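Local atomic coordinates of putative GH105 family protein (Salmonella enterica subsp. enterica serovar Paratyphi A, PDB entry 3QWT), a protein that is of unknown function but, as a possible member of glycoside hydrolase family 105, probably hydrolyses unsaturated glucuronyl or galacturonyl linkages. Residues A[102-114]-A[151-163]. Numbering follows the deposited sequence.
With GOL (glycerol), chain F.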
# COMPACT_ATOMS: atom_id res chain seq x y z
N GLU A 102 -2.76 -46.81 7.83
CA GLU A 102 -2.81 -47.81 6.77
C GLU A 102 -1.84 -47.46 5.65
O GLU A 102 -1.12 -48.32 5.16
CB GLU A 102 -4.21 -47.93 6.19
CG GLU A 102 -5.16 -48.68 7.09
CD GLU A 102 -6.60 -48.41 6.72
OE1 GLU A 102 -6.82 -47.67 5.74
OE2 GLU A 102 -7.51 -48.93 7.39
N GLY A 103 -1.84 -46.20 5.26
CA GLY A 103 -1.05 -45.77 4.12
C GLY A 103 -1.89 -45.11 3.04
O GLY A 103 -3.07 -45.40 2.88
N ALA A 104 -1.27 -44.20 2.30
CA ALA A 104 -2.01 -43.44 1.30
C ALA A 104 -2.61 -44.33 0.23
O ALA A 104 -1.95 -45.24 -0.26
CB ALA A 104 -1.10 -42.42 0.67
N THR A 105 -3.86 -44.08 -0.14
CA THR A 105 -4.41 -44.66 -1.35
C THR A 105 -3.89 -43.91 -2.58
O THR A 105 -3.19 -42.90 -2.45
CB THR A 105 -5.94 -44.60 -1.39
OG1 THR A 105 -6.41 -45.32 -2.53
CG2 THR A 105 -6.40 -43.15 -1.50
N THR A 106 -4.25 -44.39 -3.77
CA THR A 106 -3.82 -43.76 -5.01
C THR A 106 -4.62 -42.49 -5.30
O THR A 106 -5.74 -42.34 -4.83
CB THR A 106 -3.90 -44.73 -6.22
OG1 THR A 106 -5.20 -45.32 -6.26
CG2 THR A 106 -2.84 -45.84 -6.10
N LYS A 107 -4.03 -41.58 -6.08
CA LYS A 107 -4.61 -40.26 -6.31
C LYS A 107 -5.52 -40.20 -7.54
O LYS A 107 -5.17 -40.67 -8.62
CB LYS A 107 -3.51 -39.20 -6.44
CG LYS A 107 -2.64 -39.03 -5.19
CD LYS A 107 -1.75 -37.79 -5.30
CE LYS A 107 -0.78 -37.68 -4.12
NZ LYS A 107 0.28 -38.74 -4.19
N ASN A 108 -6.69 -39.59 -7.35
CA ASN A 108 -7.64 -39.38 -8.43
C ASN A 108 -8.71 -38.38 -8.00
O ASN A 108 -8.72 -37.93 -6.85
CB ASN A 108 -8.28 -40.70 -8.86
CG ASN A 108 -8.99 -41.40 -7.72
OD1 ASN A 108 -9.96 -40.87 -7.16
ND2 ASN A 108 -8.53 -42.60 -7.38
N VAL A 109 -9.63 -38.05 -8.92
CA VAL A 109 -10.62 -37.01 -8.66
C VAL A 109 -11.37 -37.28 -7.36
O VAL A 109 -11.68 -36.36 -6.61
CB VAL A 109 -11.59 -36.82 -9.84
CG1 VAL A 109 -12.53 -38.03 -10.00
CG2 VAL A 109 -12.41 -35.55 -9.67
N ASN A 110 -11.63 -38.56 -7.08
CA ASN A 110 -12.44 -38.96 -5.91
C ASN A 110 -11.71 -39.11 -4.58
O ASN A 110 -12.19 -38.65 -3.54
CB ASN A 110 -13.21 -40.23 -6.21
CG ASN A 110 -14.30 -40.01 -7.26
OD1 ASN A 110 -14.87 -38.93 -7.35
ND2 ASN A 110 -14.58 -41.04 -8.06
N THR A 111 -10.55 -39.75 -4.60
CA THR A 111 -9.80 -39.91 -3.35
C THR A 111 -9.28 -38.55 -2.81
O THR A 111 -8.79 -38.47 -1.68
CB THR A 111 -8.65 -40.91 -3.54
OG1 THR A 111 -7.78 -40.44 -4.59
CG2 THR A 111 -9.20 -42.31 -3.90
N MSE A 112 -9.44 -37.50 -3.60
CA MSE A 112 -9.09 -36.13 -3.22
C MSE A 112 -10.06 -35.54 -2.19
O MSE A 112 -9.65 -34.80 -1.29
CB MSE A 112 -9.05 -35.23 -4.48
CG MSE A 112 -8.84 -33.74 -4.23
SE MSE A 112 -6.96 -33.27 -3.77
CE MSE A 112 -6.12 -33.93 -5.35
N ALA A 113 -11.34 -35.90 -2.32
CA ALA A 113 -12.42 -35.27 -1.53
C ALA A 113 -12.14 -35.10 -0.04
O ALA A 113 -12.41 -34.04 0.51
CB ALA A 113 -13.73 -36.02 -1.74
N PRO A 114 -11.59 -36.14 0.62
CA PRO A 114 -11.35 -35.96 2.05
C PRO A 114 -10.40 -34.80 2.42
O PRO A 114 -10.38 -34.36 3.56
CB PRO A 114 -10.76 -37.31 2.49
CG PRO A 114 -11.38 -38.30 1.51
CD PRO A 114 -11.45 -37.55 0.20
N GLY A 151 -7.39 -27.82 -20.91
CA GLY A 151 -6.93 -27.93 -19.55
C GLY A 151 -8.04 -28.18 -18.56
O GLY A 151 -7.94 -27.81 -17.40
N GLY A 152 -9.12 -28.79 -19.03
CA GLY A 152 -10.18 -29.21 -18.14
C GLY A 152 -9.70 -30.36 -17.27
O GLY A 152 -8.94 -31.21 -17.72
N MSE A 153 -10.13 -30.38 -16.02
CA MSE A 153 -9.81 -31.50 -15.15
C MSE A 153 -10.53 -32.77 -15.62
O MSE A 153 -11.75 -32.78 -15.79
CB MSE A 153 -10.16 -31.18 -13.72
CG MSE A 153 -9.22 -30.15 -13.12
SE MSE A 153 -9.44 -30.07 -11.21
CE MSE A 153 -7.72 -29.26 -10.73
N GLN A 154 -9.76 -33.82 -15.86
CA GLN A 154 -10.34 -35.06 -16.35
C GLN A 154 -10.88 -35.84 -15.17
O GLN A 154 -10.18 -36.02 -14.17
CB GLN A 154 -9.31 -35.87 -17.13
CG GLN A 154 -9.83 -37.20 -17.64
CD GLN A 154 -8.85 -37.84 -18.58
OE1 GLN A 154 -8.50 -37.28 -19.62
NE2 GLN A 154 -8.38 -39.03 -18.21
N HIS A 155 -12.13 -36.29 -15.25
CA HIS A 155 -12.71 -37.03 -14.14
C HIS A 155 -12.12 -38.43 -14.04
O HIS A 155 -12.81 -39.43 -14.28
CB HIS A 155 -14.24 -37.10 -14.24
CG HIS A 155 -14.90 -37.59 -12.99
ND1 HIS A 155 -15.19 -36.76 -11.92
CD2 HIS A 155 -15.32 -38.83 -12.63
CE1 HIS A 155 -15.76 -37.47 -10.96
NE2 HIS A 155 -15.85 -38.72 -11.37
N ILE A 156 -10.83 -38.51 -13.69
CA ILE A 156 -10.17 -39.80 -13.52
C ILE A 156 -10.43 -40.39 -12.14
O ILE A 156 -10.34 -39.72 -11.11
CB ILE A 156 -8.65 -39.74 -13.80
CG1 ILE A 156 -8.06 -41.15 -13.73
CG2 ILE A 156 -7.96 -38.85 -12.81
CD1 ILE A 156 -6.57 -41.19 -14.04
N THR A 157 -10.70 -41.68 -12.13
CA THR A 157 -11.26 -42.37 -10.99
C THR A 157 -10.36 -43.51 -10.50
O THR A 157 -9.34 -43.80 -11.12
CB THR A 157 -12.66 -42.84 -11.41
OG1 THR A 157 -13.60 -41.79 -11.15
CG2 THR A 157 -13.09 -44.13 -10.76
N LEU A 158 -10.71 -44.14 -9.37
CA LEU A 158 -9.98 -45.32 -8.92
C LEU A 158 -10.03 -46.39 -10.01
O LEU A 158 -9.06 -47.13 -10.22
CB LEU A 158 -10.59 -45.90 -7.64
CG LEU A 158 -10.15 -45.35 -6.28
CD1 LEU A 158 -11.14 -45.74 -5.20
CD2 LEU A 158 -8.75 -45.85 -5.91
N ALA A 159 -11.16 -46.44 -10.71
CA ALA A 159 -11.51 -47.55 -11.60
C ALA A 159 -11.34 -47.31 -13.10
O ALA A 159 -11.14 -48.26 -13.86
CB ALA A 159 -12.92 -48.01 -11.31
N GLU A 160 -11.45 -46.06 -13.54
CA GLU A 160 -11.42 -45.75 -14.97
C GLU A 160 -10.61 -44.50 -15.25
O GLU A 160 -10.63 -43.55 -14.47
CB GLU A 160 -12.84 -45.51 -15.47
CG GLU A 160 -13.82 -46.64 -15.18
CD GLU A 160 -15.17 -46.44 -15.89
OE1 GLU A 160 -15.21 -46.49 -17.15
OE2 GLU A 160 -16.19 -46.22 -15.18
N GLU A 161 -9.92 -44.49 -16.39
CA GLU A 161 -9.30 -43.27 -16.88
C GLU A 161 -10.35 -42.19 -17.18
O GLU A 161 -10.22 -41.04 -16.73
CB GLU A 161 -8.46 -43.53 -18.12
CG GLU A 161 -7.10 -44.11 -17.82
CD GLU A 161 -6.18 -44.11 -19.03
OE1 GLU A 161 -6.46 -43.34 -19.98
OE2 GLU A 161 -5.19 -44.88 -19.02
N ASN A 162 -11.39 -42.58 -17.93
CA ASN A 162 -12.38 -41.64 -18.43
C ASN A 162 -11.72 -40.57 -19.28
O ASN A 162 -11.96 -39.37 -19.12
CB ASN A 162 -13.17 -41.03 -17.29
CG ASN A 162 -13.99 -42.05 -16.54
OD1 ASN A 162 -14.62 -42.91 -17.15
ND2 ASN A 162 -13.95 -41.99 -15.22
N HIS A 163 -10.89 -41.02 -20.21
CA HIS A 163 -10.19 -40.13 -21.11
C HIS A 163 -11.11 -39.01 -21.61
O HIS A 163 -12.27 -39.25 -21.98
CB HIS A 163 -9.61 -40.91 -22.28
CG HIS A 163 -8.59 -40.15 -23.05
ND1 HIS A 163 -7.41 -39.70 -22.48
CD2 HIS A 163 -8.56 -39.73 -24.34
CE1 HIS A 163 -6.71 -39.05 -23.39
NE2 HIS A 163 -7.39 -39.06 -24.52
C1 GOL F . -18.83 -41.13 -8.61
O1 GOL F . -19.46 -41.98 -9.55
C2 GOL F . -18.01 -40.06 -9.34
O2 GOL F . -16.86 -40.67 -9.89
C3 GOL F . -17.56 -38.97 -8.37
O3 GOL F . -18.27 -39.08 -7.15
O HOH W 1 -12.83 -43.77 -7.78
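Val-109 N donates to Ile-156 O over 2.8 Å, the direct hydrogen bond between 102-114 and 151-163. A second, indirect link runs through a water that accepts from both Leu-158 N, at 2.7 Å, and Asn-110 ND2. Within 102-114, Asn-108 OD1 takes Thr-111 N at 2.9 Å, from above its carbonyl plane, and Asn-110 N more weakly. This Asx motif rests on a CG held between the backbone N and carbonyl carbon (chi1 58°), which also lays the amide against Leu-158, with Asn-108 ND2 3.4 Å from Leu-158 CG. Both loops belong to the alpha/alpha toroid: 102-114 joins helix 86-102 to helix 114-125, whereas the loop 151-163 leads from helix 131-143 to strand 165-167. Packing is concentrated at two places. Val-109 CG1 stands over the centre of the His-155 ring, a CH-pi contact 3.5 Å from the centroid; Trp-167 also stacks on this imidazole, and Thr-170 OG1 bonds its ND1. The Leu-158 side chain meets Thr-111 CG2 through its CG, and its CD2 lies against Thr-106 OG1, which is itself hydrogen-bonded to Arg-55. At the ring edge, in plane, a glycerol probably left from crystallisation places O2 in a hydrogen bond 2.6 Å from His-155 NE2, and Asn-110 ND2 donates to the same O2 almost straight (170°).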